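Long-range contacts in 2-hydroxyisobutyryl-CoA synthetase (Aquincola tertiaricarbonis, PDB 6HE0), which belongs to the ANL superfamily of AMP-binding enzymes and holds coenzyme A in a site lined by both its large N-terminal and its smaller C-terminal domain: residues A[375-380]-A[447-452]; A[126-131]-A[173-178]; A[219-224]-A[408-413]. All coordinates share one frame; numbering follows the deposited sequence.

Contact 1: residues A[375-380]-A[447-452]. With COA (coenzyme A), chain D.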
loop_
_atom_site.group_PDB
_atom_site.type_symbol
_atom_site.label_atom_id
_atom_site.label_comp_id
_atom_site.label_asym_id
_atom_site.label_seq_id
_atom_site.Cartn_x
_atom_site.Cartn_y
_atom_site.Cartn_z
ATOM N N THR A 375 17.372 4.644 -14.189
ATOM C CA THR A 375 16.349 4.761 -13.165
ATOM C C THR A 375 15.897 6.230 -12.972
ATOM O O THR A 375 16.726 7.151 -13.038
ATOM C CB THR A 375 16.831 4.062 -11.893
ATOM O OG1 THR A 375 17.262 2.740 -12.254
ATOM C CG2 THR A 375 15.741 3.886 -10.895
ATOM N N ILE A 376 14.551 6.434 -12.793
ATOM C CA ILE A 376 13.893 7.723 -12.522
ATOM C C ILE A 376 13.043 7.524 -11.298
ATOM O O ILE A 376 12.060 6.787 -11.341
ATOM C CB ILE A 376 13.070 8.269 -13.726
ATOM C CG1 ILE A 376 13.987 8.553 -14.951
ATOM C CG2 ILE A 376 12.182 9.485 -13.343
ATOM C CD1 ILE A 376 15.069 9.694 -14.822
ATOM N N ARG A 377 13.446 8.128 -10.190
ATOM C CA ARG A 377 12.741 8.045 -8.921
ATOM C C ARG A 377 12.413 6.589 -8.534
ATOM O O ARG A 377 11.292 6.293 -8.121
ATOM C CB ARG A 377 11.492 8.970 -8.928
ATOM C CG ARG A 377 11.813 10.380 -9.410
ATOM C CD ARG A 377 10.701 11.378 -9.156
ATOM N NE ARG A 377 9.557 11.107 -10.039
ATOM C CZ ARG A 377 9.404 11.596 -11.263
ATOM N NH1 ARG A 377 10.335 12.379 -11.797
ATOM N NH2 ARG A 377 8.326 11.294 -11.972
ATOM N N GLY A 378 13.420 5.710 -8.646
ATOM C CA GLY A 378 13.314 4.295 -8.286
ATOM C C GLY A 378 12.663 3.407 -9.335
ATOM O O GLY A 378 12.463 2.212 -9.092
ATOM N N GLU A 379 12.294 3.990 -10.506
ATOM C CA GLU A 379 11.606 3.280 -11.587
ATOM C C GLU A 379 12.541 3.067 -12.755
ATOM O O GLU A 379 13.206 4.010 -13.204
ATOM C CB GLU A 379 10.353 4.071 -12.037
ATOM C CG GLU A 379 9.540 3.462 -13.177
ATOM C CD GLU A 379 8.924 2.096 -12.908
ATOM O OE1 GLU A 379 8.568 1.817 -11.739
ATOM O OE2 GLU A 379 8.842 1.287 -13.863
ATOM N N ASN A 380 12.602 1.819 -13.228
ATOM C CA ASN A 380 13.419 1.405 -14.376
ATOM C C ASN A 380 12.841 1.962 -15.646
ATOM O O ASN A 380 11.638 1.874 -15.866
ATOM C CB ASN A 380 13.442 -0.103 -14.483
ATOM C CG ASN A 380 14.269 -0.799 -13.463
ATOM O OD1 ASN A 380 14.325 -2.027 -13.478
ATOM N ND2 ASN A 380 14.985 -0.056 -12.613
ATOM N N GLY A 447 5.192 4.597 -15.974
ATOM C CA GLY A 447 4.751 4.500 -14.583
ATOM C C GLY A 447 5.172 5.721 -13.778
ATOM O O GLY A 447 4.834 5.835 -12.595
ATOM N N VAL A 448 5.917 6.650 -14.412
ATOM C CA VAL A 448 6.412 7.906 -13.784
ATOM C C VAL A 448 6.109 9.043 -14.697
ATOM O O VAL A 448 6.124 8.866 -15.922
ATOM C CB VAL A 448 7.943 7.919 -13.422
ATOM C CG1 VAL A 448 8.241 6.990 -12.243
ATOM C CG2 VAL A 448 8.830 7.605 -14.635
ATOM N N ARG A 449 5.909 10.221 -14.117
ATOM C CA ARG A 449 5.624 11.463 -14.825
ATOM C C ARG A 449 6.903 11.925 -15.510
ATOM O O ARG A 449 7.941 12.118 -14.859
ATOM C CB ARG A 449 5.127 12.523 -13.814
ATOM C CG ARG A 449 4.731 13.899 -14.389
ATOM C CD ARG A 449 4.613 14.991 -13.309
ATOM N NE ARG A 449 5.662 14.868 -12.285
ATOM C CZ ARG A 449 6.899 15.343 -12.402
ATOM N NH1 ARG A 449 7.254 16.031 -13.476
ATOM N NH2 ARG A 449 7.789 15.130 -11.445
ATOM N N ALA A 450 6.834 12.079 -16.828
ATOM C CA ALA A 450 7.950 12.637 -17.591
ATOM C C ALA A 450 7.557 14.058 -17.982
ATOM O O ALA A 450 6.362 14.360 -18.114
ATOM C CB ALA A 450 8.196 11.814 -18.841
ATOM N N LYS A 451 8.538 14.933 -18.140
ATOM C CA LYS A 451 8.257 16.285 -18.610
ATOM C C LYS A 451 8.455 16.244 -20.141
ATOM O O LYS A 451 9.465 15.739 -20.585
ATOM C CB LYS A 451 9.180 17.325 -17.947
ATOM C CG LYS A 451 8.935 18.748 -18.490
ATOM C CD LYS A 451 9.587 19.823 -17.635
ATOM C CE LYS A 451 9.617 21.166 -18.334
ATOM N NZ LYS A 451 11.008 21.693 -18.470
ATOM N N VAL A 452 7.470 16.701 -20.926
ATOM C CA VAL A 452 7.525 16.688 -22.399
ATOM C C VAL A 452 7.507 18.122 -22.983
ATOM O O VAL A 452 6.602 18.897 -22.686
ATOM C CB VAL A 452 6.422 15.775 -23.033
ATOM C CG1 VAL A 452 6.487 15.816 -24.557
ATOM C CG2 VAL A 452 6.563 14.334 -22.547
HETATM N N1A COA D . 9.139 7.518 -3.392
HETATM C C2A COA D . 8.276 8.246 -2.678
HETATM N N3A COA D . 7.589 9.333 -3.048
HETATM C C4A COA D . 7.882 9.689 -4.304
HETATM C C5A COA D . 8.756 9.043 -5.162
HETATM C C6A COA D . 9.409 7.892 -4.662
HETATM N N6A COA D . 10.231 7.130 -5.376
HETATM N N7A COA D . 8.830 9.708 -6.378
HETATM C C8A COA D . 8.031 10.735 -6.220
HETATM N N9A COA D . 7.414 10.781 -4.996
HETATM C C1B COA D . 6.434 11.770 -4.534
HETATM C C2B COA D . 6.830 13.205 -4.860
HETATM O O2B COA D . 7.819 13.667 -3.948
HETATM C C3B COA D . 5.459 13.891 -4.893
HETATM O O3B COA D . 4.962 14.208 -3.577
HETATM P P3B COA D . 5.133 15.612 -2.882
HETATM O O7A COA D . 4.013 15.804 -1.980
HETATM O O8A COA D . 6.446 15.491 -2.195
HETATM O O9A COA D . 5.262 16.681 -3.955
HETATM C C4B COA D . 4.521 12.809 -5.433
HETATM O O4B COA D . 5.186 11.548 -5.176
HETATM C C5B COA D . 4.196 12.936 -6.901
HETATM O O5B COA D . 5.463 13.061 -7.597
HETATM P P1A COA D . 5.632 12.911 -9.178
HETATM O O1A COA D . 7.026 13.139 -9.618
HETATM O O2A COA D . 4.693 13.786 -9.948
HETATM O O3A COA D . 5.096 11.426 -9.388
HETATM P P2A COA D . 5.554 10.062 -10.067
HETATM O O4A COA D . 5.226 10.165 -11.494
HETATM O O5A COA D . 7.045 9.868 -9.829
HETATM O O6A COA D . 4.768 8.934 -9.257
HETATM C CBP COA D . 5.389 7.305 -7.560
HETATM C CCP COA D . 5.113 8.779 -7.867
HETATM C CDP COA D . 5.875 7.121 -6.119
HETATM C CEP COA D . 4.063 6.543 -7.743
HETATM C CAP COA D . 6.460 6.801 -8.566
HETATM O OAP COA D . 7.671 7.552 -8.542
HETATM C C9P COA D . 6.757 5.308 -8.489
HETATM O O9P COA D . 5.896 4.485 -8.787
HETATM N N8P COA D . 7.972 4.934 -8.095
HETATM C C7P COA D . 8.276 3.521 -7.933
HETATM C C6P COA D . 9.720 3.276 -7.797
HETATM C C5P COA D . 10.100 2.936 -6.381
HETATM O O5P COA D . 9.896 3.723 -5.457
HETATM N N4P COA D . 10.720 1.768 -6.229
HETATM C C3P COA D . 11.672 1.497 -5.164
HETATM C C2P COA D . 11.050 0.889 -3.923
HETATM S S1P COA D . 11.893 1.803 -2.610
HETATM O O HOH W 1 10.167 13.548 -14.404
#
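R377 reaches across to R449 with a single direct hydrogen bond, NH2 to the carbonyl O of R449 at 3.0 Å, almost straight at 171° and lying in both the guanidinium and the carbonyl plane. Water 1 joins the same two groups a second time, accepting from R377 NH1 and donating to R449 O.

Most of the other polar contacts serve the diphosphate of coenzyme A. R377 approaches it with NE and NH2 together, both donating to O5A, NE at 2.8 Å. R449 uses its backbone N on O4A (2.7 Å), NE on O2A and NH2 on O1A. The two guanidinium planes are nearly parallel, 12° apart, and offset, with R449 NH2 over the rim of one R377 face. Such closeness suits two arginines sharing an anion, and E412, in a salt bridge with R449 NH2, would offset part of the positive charge. R377 NH1 is also fixed by the carbonyl O of D411, which limits rotation of the group.

R377 owes its position to a type I' turn from I376 to E379, which closes a two-stranded beta hairpin in the C-terminal domain. R377 and G378, the two turn residues, both have positive phi. Having no side chain, G378 leaves room for C5P of the pantetheine arm; its carbonyl O lies 3.2 Å from C6P. The backbone O of R377 accepts from the adenine N6A. G447, likewise at positive phi, follows directly on helix 428-446 and starts the opposing loop.

V448 makes the apolar part of the contact. Its CG1 meets CB of E379 at 3.6 Å, while CG2 faces CG2 of I376 at 4.1 Å, so the two branches of valine reach both strands of the hairpin. In E379, CG stands anti to the backbone N (chi1 179°), which also carries the aliphatic CG alongside V448 CG1.

Contact 2: residues A[126-131]-A[173-178]; sequences GTSGTT and SLYMGS. With COA (coenzyme A), chain D.
S128 and Y175 meet through their hydroxyls, OG and OH 2.7 Å apart and hydrogen-bonded, with OG lying in the plane of the tyrosine ring at its edge. L174 gives the second tie: its carbonyl O receives the backbone N-H of G126 at 3.0 Å and 166°, the donor tilted 34° from the carbonyl plane. The absence of a side chain at G126 is consistent with the close approach of the backbones; the CA atoms of G126 and L174 are 4.9 Å apart. L174 also sets its CB over the rim of one face of the Y175 ring, and its CD1 comes within 4.1 Å of S128 OG.

Further out, water 2 donates to G126 O and accepts from the backbone N of M176. T127 points its CB away from the 173-178 segment; its OG1 is hydrogen-bonded to T135 OG1, and its side chain is about 4 Å from bound adenosine monophosphate. The sequence GTSGTT belongs to the glycine- and threonine-rich phosphate-binding loop of AMP-binding enzymes. R205 of the second subunit packs on both S128 and Y175, and W209 of that subunit on L174.

Y175 CE2 lies 3.3 Å from O9P of coenzyme A. With its hydroxyl tied to the loop, this tyrosine presents carbon to the pantetheine arm; between these segments the link is made by neutral groups, with the carboxylate of E379 packed against both S128 and Y175.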
loop_
_atom_site.group_PDB
_atom_site.type_symbol
_atom_site.label_atom_id
_atom_site.label_comp_id
_atom_site.label_asym_id
_atom_site.label_seq_id
_atom_site.Cartn_x
_atom_site.Cartn_y
_atom_site.Cartn_z
ATOM N N GLY A 126 3.685 -6.698 -10.006
ATOM C CA GLY A 126 4.171 -6.587 -11.366
ATOM C C GLY A 126 5.132 -5.454 -11.555
ATOM O O GLY A 126 5.654 -4.886 -10.588
ATOM N N THR A 127 5.364 -5.128 -12.820
ATOM C CA THR A 127 6.241 -4.028 -13.230
ATOM C C THR A 127 5.531 -3.133 -14.232
ATOM O O THR A 127 4.447 -3.451 -14.708
ATOM C CB THR A 127 7.581 -4.543 -13.798
ATOM O OG1 THR A 127 7.326 -5.338 -14.953
ATOM C CG2 THR A 127 8.398 -5.337 -12.774
ATOM N N SER A 128 6.129 -1.979 -14.487
ATOM C CA SER A 128 5.729 -0.989 -15.475
ATOM C C SER A 128 6.924 -0.907 -16.408
ATOM O O SER A 128 7.923 -1.608 -16.200
ATOM C CB SER A 128 5.516 0.372 -14.812
ATOM O OG SER A 128 4.314 0.424 -14.061
ATOM N N GLY A 129 6.849 -0.016 -17.383
ATOM C CA GLY A 129 7.984 0.258 -18.237
ATOM C C GLY A 129 7.883 -0.230 -19.648
ATOM O O GLY A 129 8.690 0.169 -20.468
ATOM N N THR A 130 6.958 -1.118 -19.942
ATOM C CA THR A 130 6.876 -1.603 -21.301
ATOM C C THR A 130 5.560 -1.264 -21.949
ATOM O O THR A 130 4.508 -1.232 -21.289
ATOM C CB THR A 130 7.198 -3.120 -21.400
ATOM O OG1 THR A 130 6.223 -3.862 -20.661
ATOM C CG2 THR A 130 8.607 -3.469 -20.922
ATOM N N THR A 131 5.623 -1.055 -23.272
ATOM C CA THR A 131 4.452 -0.898 -24.127
ATOM C C THR A 131 3.826 -2.315 -24.199
ATOM O O THR A 131 4.507 -3.312 -23.916
ATOM C CB THR A 131 4.862 -0.414 -25.527
ATOM O OG1 THR A 131 5.877 -1.283 -26.050
ATOM C CG2 THR A 131 5.304 1.059 -25.544
ATOM N N SER A 173 1.846 -0.551 -4.221
ATOM C CA SER A 173 1.138 -0.772 -5.477
ATOM C C SER A 173 1.696 -2.082 -6.108
ATOM O O SER A 173 1.889 -3.066 -5.381
ATOM C CB SER A 173 1.308 0.450 -6.392
ATOM O OG SER A 173 0.535 0.308 -7.570
ATOM N N LEU A 174 1.981 -2.086 -7.423
ATOM C CA LEU A 174 2.550 -3.238 -8.151
ATOM C C LEU A 174 3.948 -3.658 -7.660
ATOM O O LEU A 174 4.270 -4.837 -7.697
ATOM C CB LEU A 174 2.715 -2.878 -9.644
ATOM C CG LEU A 174 1.459 -2.629 -10.442
ATOM C CD1 LEU A 174 1.797 -1.898 -11.751
ATOM C CD2 LEU A 174 0.680 -3.934 -10.668
ATOM N N TYR A 175 4.795 -2.695 -7.305
ATOM C CA TYR A 175 6.212 -2.900 -7.024
ATOM C C TYR A 175 6.466 -3.640 -5.719
ATOM O O TYR A 175 5.808 -3.379 -4.717
ATOM C CB TYR A 175 6.975 -1.555 -7.128
ATOM C CG TYR A 175 6.482 -0.757 -8.328
ATOM C CD1 TYR A 175 6.412 -1.337 -9.599
ATOM C CD2 TYR A 175 5.945 0.517 -8.167
ATOM C CE1 TYR A 175 5.828 -0.662 -10.673
ATOM C CE2 TYR A 175 5.409 1.218 -9.241
ATOM C CZ TYR A 175 5.365 0.630 -10.497
ATOM O OH TYR A 175 4.844 1.335 -11.554
ATOM N N MET A 176 7.428 -4.606 -5.767
ATOM C CA MET A 176 7.781 -5.496 -4.658
ATOM C C MET A 176 8.512 -4.840 -3.495
ATOM O O MET A 176 8.429 -5.343 -2.376
ATOM C CB MET A 176 8.593 -6.691 -5.172
ATOM C CG MET A 176 7.837 -7.590 -6.098
ATOM S SD MET A 176 6.425 -8.328 -5.268
ATOM C CE MET A 176 7.200 -9.511 -4.152
ATOM N N GLY A 177 9.201 -3.736 -3.759
ATOM C CA GLY A 177 10.001 -2.991 -2.791
ATOM C C GLY A 177 9.345 -2.777 -1.442
ATOM O O GLY A 177 9.785 -3.333 -0.424
ATOM N N SER A 178 8.294 -1.964 -1.419
ATOM C CA SER A 178 7.575 -1.641 -0.175
ATOM C C SER A 178 6.973 -2.893 0.508
ATOM O O SER A 178 7.022 -2.999 1.742
ATOM C CB SER A 178 6.496 -0.606 -0.451
ATOM O OG SER A 178 5.626 -1.113 -1.448
HETATM N N1A COA D . 9.139 7.518 -3.392
HETATM C C2A COA D . 8.276 8.246 -2.678
HETATM N N3A COA D . 7.589 9.333 -3.048
HETATM C C4A COA D . 7.882 9.689 -4.304
HETATM C C5A COA D . 8.756 9.043 -5.162
HETATM C C6A COA D . 9.409 7.892 -4.662
HETATM N N6A COA D . 10.231 7.130 -5.376
HETATM N N7A COA D . 8.830 9.708 -6.378
HETATM C C8A COA D . 8.031 10.735 -6.220
HETATM N N9A COA D . 7.414 10.781 -4.996
HETATM C C1B COA D . 6.434 11.770 -4.534
HETATM C C2B COA D . 6.830 13.205 -4.860
HETATM O O2B COA D . 7.819 13.667 -3.948
HETATM C C3B COA D . 5.459 13.891 -4.893
HETATM O O3B COA D . 4.962 14.208 -3.577
HETATM P P3B COA D . 5.133 15.612 -2.882
HETATM O O7A COA D . 4.013 15.804 -1.980
HETATM O O8A COA D . 6.446 15.491 -2.195
HETATM O O9A COA D . 5.262 16.681 -3.955
HETATM C C4B COA D . 4.521 12.809 -5.433
HETATM O O4B COA D . 5.186 11.548 -5.176
HETATM C C5B COA D . 4.196 12.936 -6.901
HETATM O O5B COA D . 5.463 13.061 -7.597
HETATM P P1A COA D . 5.632 12.911 -9.178
HETATM O O1A COA D . 7.026 13.139 -9.618
HETATM O O2A COA D . 4.693 13.786 -9.948
HETATM O O3A COA D . 5.096 11.426 -9.388
HETATM P P2A COA D . 5.554 10.062 -10.067
HETATM O O4A COA D . 5.226 10.165 -11.494
HETATM O O5A COA D . 7.045 9.868 -9.829
HETATM O O6A COA D . 4.768 8.934 -9.257
HETATM C CBP COA D . 5.389 7.305 -7.560
HETATM C CCP COA D . 5.113 8.779 -7.867
HETATM C CDP COA D . 5.875 7.121 -6.119
HETATM C CEP COA D . 4.063 6.543 -7.743
HETATM C CAP COA D . 6.460 6.801 -8.566
HETATM O OAP COA D . 7.671 7.552 -8.542
HETATM C C9P COA D . 6.757 5.308 -8.489
HETATM O O9P COA D . 5.896 4.485 -8.787
HETATM N N8P COA D . 7.972 4.934 -8.095
HETATM C C7P COA D . 8.276 3.521 -7.933
HETATM C C6P COA D . 9.720 3.276 -7.797
HETATM C C5P COA D . 10.100 2.936 -6.381
HETATM O O5P COA D . 9.896 3.723 -5.457
HETATM N N4P COA D . 10.720 1.768 -6.229
HETATM C C3P COA D . 11.672 1.497 -5.164
HETATM C C2P COA D . 11.050 0.889 -3.923
HETATM S S1P COA D . 11.893 1.803 -2.610
HETATM O O HOH W 2 7.788 -5.000 -8.897
#

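Contact 3: residues A[219-224]-A[408-413]; sequences YGTPSY and SAMDEL. With COA (coenzyme A), chain D.
S223, in the first turn of helix 222-234, and M410, in the loop leading to strand 412-419, bring their CA atoms within 5.5 Å of each other. The side chain of M410 carries most of the contact: its CE touches S223 OG at 3.6 Å, and its SD lies beside Y224 CD1. The sulfur is 5.4 Å from the ring centroid and 86° off the ring normal, a Met-aromatic contact at the edge. The methionine chain is extended until it bends at its last torsion (chi3 82°), which carries CE to N7A of coenzyme A, 3.4 Å away. An unbranched, flexible thioether fits well between a ring edge and a purine.

Y224 uses a different surface for the ligand. With CG anti to the backbone N (chi1 -171°) the ring is laid against the adenine, whose C2A sits 3.3 Å above the centre of one ring face, while its OH is hydrogen-bonded to S203, itself a partner of coenzyme A. The helix start is capped by T221, whose OG1 accepts weakly from Y224 N.

S223 suits the tight approach by being small: its CB meets the carbonyl O of A409 at 3.4 Å. Its OG is hydrogen-bonded to E252 and accepts a hydrogen bond from water 3, which in turn accepts from D411 N and gives a weak bond to D411 OD2.

A helix that follows a strand of the N-terminal parallel sheet thus meets a loop of the C-terminal domain, an interface consistent with the two-domain build of ANL enzymes and here lining the adenine site of coenzyme A.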
loop_
_atom_site.group_PDB
_atom_site.type_symbol
_atom_site.label_atom_id
_atom_site.label_comp_id
_atom_site.label_asym_id
_atom_site.label_seq_id
_atom_site.Cartn_x
_atom_site.Cartn_y
_atom_site.Cartn_z
ATOM N N TYR A 219 12.340 3.079 5.445
ATOM C CA TYR A 219 12.592 2.481 4.152
ATOM C C TYR A 219 11.992 3.325 3.030
ATOM O O TYR A 219 10.796 3.669 3.084
ATOM C CB TYR A 219 12.011 1.055 4.073
ATOM C CG TYR A 219 12.057 0.495 2.667
ATOM C CD1 TYR A 219 13.194 -0.157 2.194
ATOM C CD2 TYR A 219 10.979 0.653 1.791
ATOM C CE1 TYR A 219 13.246 -0.684 0.908
ATOM C CE2 TYR A 219 11.033 0.161 0.481
ATOM C CZ TYR A 219 12.167 -0.518 0.052
ATOM O OH TYR A 219 12.249 -1.044 -1.214
ATOM N N GLY A 220 12.780 3.523 1.984
ATOM C CA GLY A 220 12.335 4.167 0.747
ATOM C C GLY A 220 13.426 4.181 -0.307
ATOM O O GLY A 220 14.318 3.334 -0.266
ATOM N N THR A 221 13.393 5.176 -1.226
ATOM C CA THR A 221 14.488 5.431 -2.176
ATOM C C THR A 221 15.419 6.446 -1.517
ATOM O O THR A 221 14.948 7.268 -0.710
ATOM C CB THR A 221 14.048 5.909 -3.605
ATOM O OG1 THR A 221 13.415 7.189 -3.571
ATOM C CG2 THR A 221 13.195 4.910 -4.338
ATOM N N PRO A 222 16.740 6.435 -1.827
ATOM C CA PRO A 222 17.642 7.412 -1.172
ATOM C C PRO A 222 17.279 8.871 -1.496
ATOM O O PRO A 222 17.297 9.705 -0.601
ATOM C CB PRO A 222 19.035 7.024 -1.694
ATOM C CG PRO A 222 18.888 5.628 -2.173
ATOM C CD PRO A 222 17.498 5.520 -2.709
ATOM N N SER A 223 16.906 9.168 -2.756
ATOM C CA SER A 223 16.555 10.525 -3.153
ATOM C C SER A 223 15.279 11.008 -2.447
ATOM O O SER A 223 15.202 12.175 -2.089
ATOM C CB SER A 223 16.442 10.636 -4.673
ATOM O OG SER A 223 15.508 9.715 -5.208
ATOM N N TYR A 224 14.317 10.108 -2.194
ATOM C CA TYR A 224 13.114 10.465 -1.439
ATOM C C TYR A 224 13.430 10.920 -0.015
ATOM O O TYR A 224 12.876 11.924 0.453
ATOM C CB TYR A 224 12.045 9.347 -1.448
ATOM C CG TYR A 224 10.736 9.812 -0.843
ATOM C CD1 TYR A 224 10.053 10.911 -1.366
ATOM C CD2 TYR A 224 10.215 9.199 0.293
ATOM C CE1 TYR A 224 8.848 11.343 -0.816
ATOM C CE2 TYR A 224 9.004 9.621 0.852
ATOM C CZ TYR A 224 8.315 10.680 0.277
ATOM O OH TYR A 224 7.153 11.138 0.846
ATOM N N SER A 408 16.691 19.289 -8.373
ATOM C CA SER A 408 16.176 19.346 -7.002
ATOM C C SER A 408 16.471 17.994 -6.350
ATOM O O SER A 408 17.339 17.289 -6.835
ATOM C CB SER A 408 14.704 19.748 -6.946
ATOM O OG SER A 408 13.960 19.023 -7.909
ATOM N N ALA A 409 15.785 17.614 -5.287
ATOM C CA ALA A 409 16.114 16.357 -4.597
ATOM C C ALA A 409 15.868 15.054 -5.399
ATOM O O ALA A 409 16.426 14.004 -5.063
ATOM C CB ALA A 409 15.377 16.306 -3.285
ATOM N N MET A 410 15.016 15.090 -6.408
ATOM C CA MET A 410 14.719 13.861 -7.136
ATOM C C MET A 410 14.828 14.022 -8.612
ATOM O O MET A 410 14.851 15.155 -9.101
ATOM C CB MET A 410 13.362 13.265 -6.734
ATOM C CG MET A 410 13.307 12.879 -5.258
ATOM S SD MET A 410 11.750 12.154 -4.785
ATOM C CE MET A 410 12.012 10.497 -5.319
ATOM N N ASP A 411 14.943 12.878 -9.332
ATOM C CA ASP A 411 15.117 12.895 -10.776
ATOM C C ASP A 411 13.961 13.530 -11.482
ATOM O O ASP A 411 12.811 13.462 -11.022
ATOM C CB ASP A 411 15.282 11.486 -11.363
ATOM C CG ASP A 411 16.277 10.618 -10.660
ATOM O OD1 ASP A 411 17.446 11.006 -10.594
ATOM O OD2 ASP A 411 15.894 9.514 -10.228
ATOM N N GLU A 412 14.291 14.120 -12.636
ATOM C CA GLU A 412 13.356 14.647 -13.612
ATOM C C GLU A 412 13.753 14.058 -14.943
ATOM O O GLU A 412 14.942 14.015 -15.303
ATOM C CB GLU A 412 13.311 16.185 -13.628
ATOM C CG GLU A 412 12.433 16.768 -12.517
ATOM C CD GLU A 412 10.932 16.449 -12.540
ATOM O OE1 GLU A 412 10.307 16.450 -11.452
ATOM O OE2 GLU A 412 10.378 16.209 -13.639
ATOM N N LEU A 413 12.767 13.525 -15.625
ATOM C CA LEU A 413 12.922 12.949 -16.936
ATOM C C LEU A 413 12.350 13.966 -17.914
ATOM O O LEU A 413 11.149 14.212 -17.885
ATOM C CB LEU A 413 12.079 11.660 -17.041
ATOM C CG LEU A 413 12.559 10.527 -17.968
ATOM C CD1 LEU A 413 11.435 9.566 -18.268
ATOM C CD2 LEU A 413 13.198 11.033 -19.249
HETATM N N1A COA D . 9.139 7.518 -3.392
HETATM C C2A COA D . 8.276 8.246 -2.678
HETATM N N3A COA D . 7.589 9.333 -3.048
HETATM C C4A COA D . 7.882 9.689 -4.304
HETATM C C5A COA D . 8.756 9.043 -5.162
HETATM C C6A COA D . 9.409 7.892 -4.662
HETATM N N6A COA D . 10.231 7.130 -5.376
HETATM N N7A COA D . 8.830 9.708 -6.378
HETATM C C8A COA D . 8.031 10.735 -6.220
HETATM N N9A COA D . 7.414 10.781 -4.996
HETATM C C1B COA D . 6.434 11.770 -4.534
HETATM C C2B COA D . 6.830 13.205 -4.860
HETATM O O2B COA D . 7.819 13.667 -3.948
HETATM C C3B COA D . 5.459 13.891 -4.893
HETATM O O3B COA D . 4.962 14.208 -3.577
HETATM P P3B COA D . 5.133 15.612 -2.882
HETATM O O7A COA D . 4.013 15.804 -1.980
HETATM O O8A COA D . 6.446 15.491 -2.195
HETATM O O9A COA D . 5.262 16.681 -3.955
HETATM C C4B COA D . 4.521 12.809 -5.433
HETATM O O4B COA D . 5.186 11.548 -5.176
HETATM C C5B COA D . 4.196 12.936 -6.901
HETATM O O5B COA D . 5.463 13.061 -7.597
HETATM P P1A COA D . 5.632 12.911 -9.178
HETATM O O1A COA D . 7.026 13.139 -9.618
HETATM O O2A COA D . 4.693 13.786 -9.948
HETATM O O3A COA D . 5.096 11.426 -9.388
HETATM P P2A COA D . 5.554 10.062 -10.067
HETATM O O4A COA D . 5.226 10.165 -11.494
HETATM O O5A COA D . 7.045 9.868 -9.829
HETATM O O6A COA D . 4.768 8.934 -9.257
HETATM C CBP COA D . 5.389 7.305 -7.560
HETATM C CCP COA D . 5.113 8.779 -7.867
HETATM C CDP COA D . 5.875 7.121 -6.119
HETATM C CEP COA D . 4.063 6.543 -7.743
HETATM C CAP COA D . 6.460 6.801 -8.566
HETATM O OAP COA D . 7.671 7.552 -8.542
HETATM C C9P COA D . 6.757 5.308 -8.489
HETATM O O9P COA D . 5.896 4.485 -8.787
HETATM N N8P COA D . 7.972 4.934 -8.095
HETATM C C7P COA D . 8.276 3.521 -7.933
HETATM C C6P COA D . 9.720 3.276 -7.797
HETATM C C5P COA D . 10.100 2.936 -6.381
HETATM O O5P COA D . 9.896 3.723 -5.457
HETATM N N4P COA D . 10.720 1.768 -6.229
HETATM C C3P COA D . 11.672 1.497 -5.164
HETATM C C2P COA D . 11.050 0.889 -3.923
HETATM S S1P COA D . 11.893 1.803 -2.610
HETATM O O HOH W 3 15.123 10.250 -7.803
#

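How the contacts relate
Coenzyme A unites the three contacts, and all of them touch it: contact 1 chiefly at the diphosphate, contact 2 along the pantetheine arm, contact 3 at the adenine and the thiol end. Contacts 1 and 3 have centres about 10 Å apart and share a sheet, where K451 N probably donates to L413 O at 2.7 Å. Contact 2, centred about 12 Å from contact 1, meets it where E379 OE1 packs 3.6 Å from Y175 CZ, near the bound adenosine monophosphate. Contacts 2 and 3, about 17 Å apart between centres, come together near the thiol, with G177 CA 3.4 Å from Y219 OH.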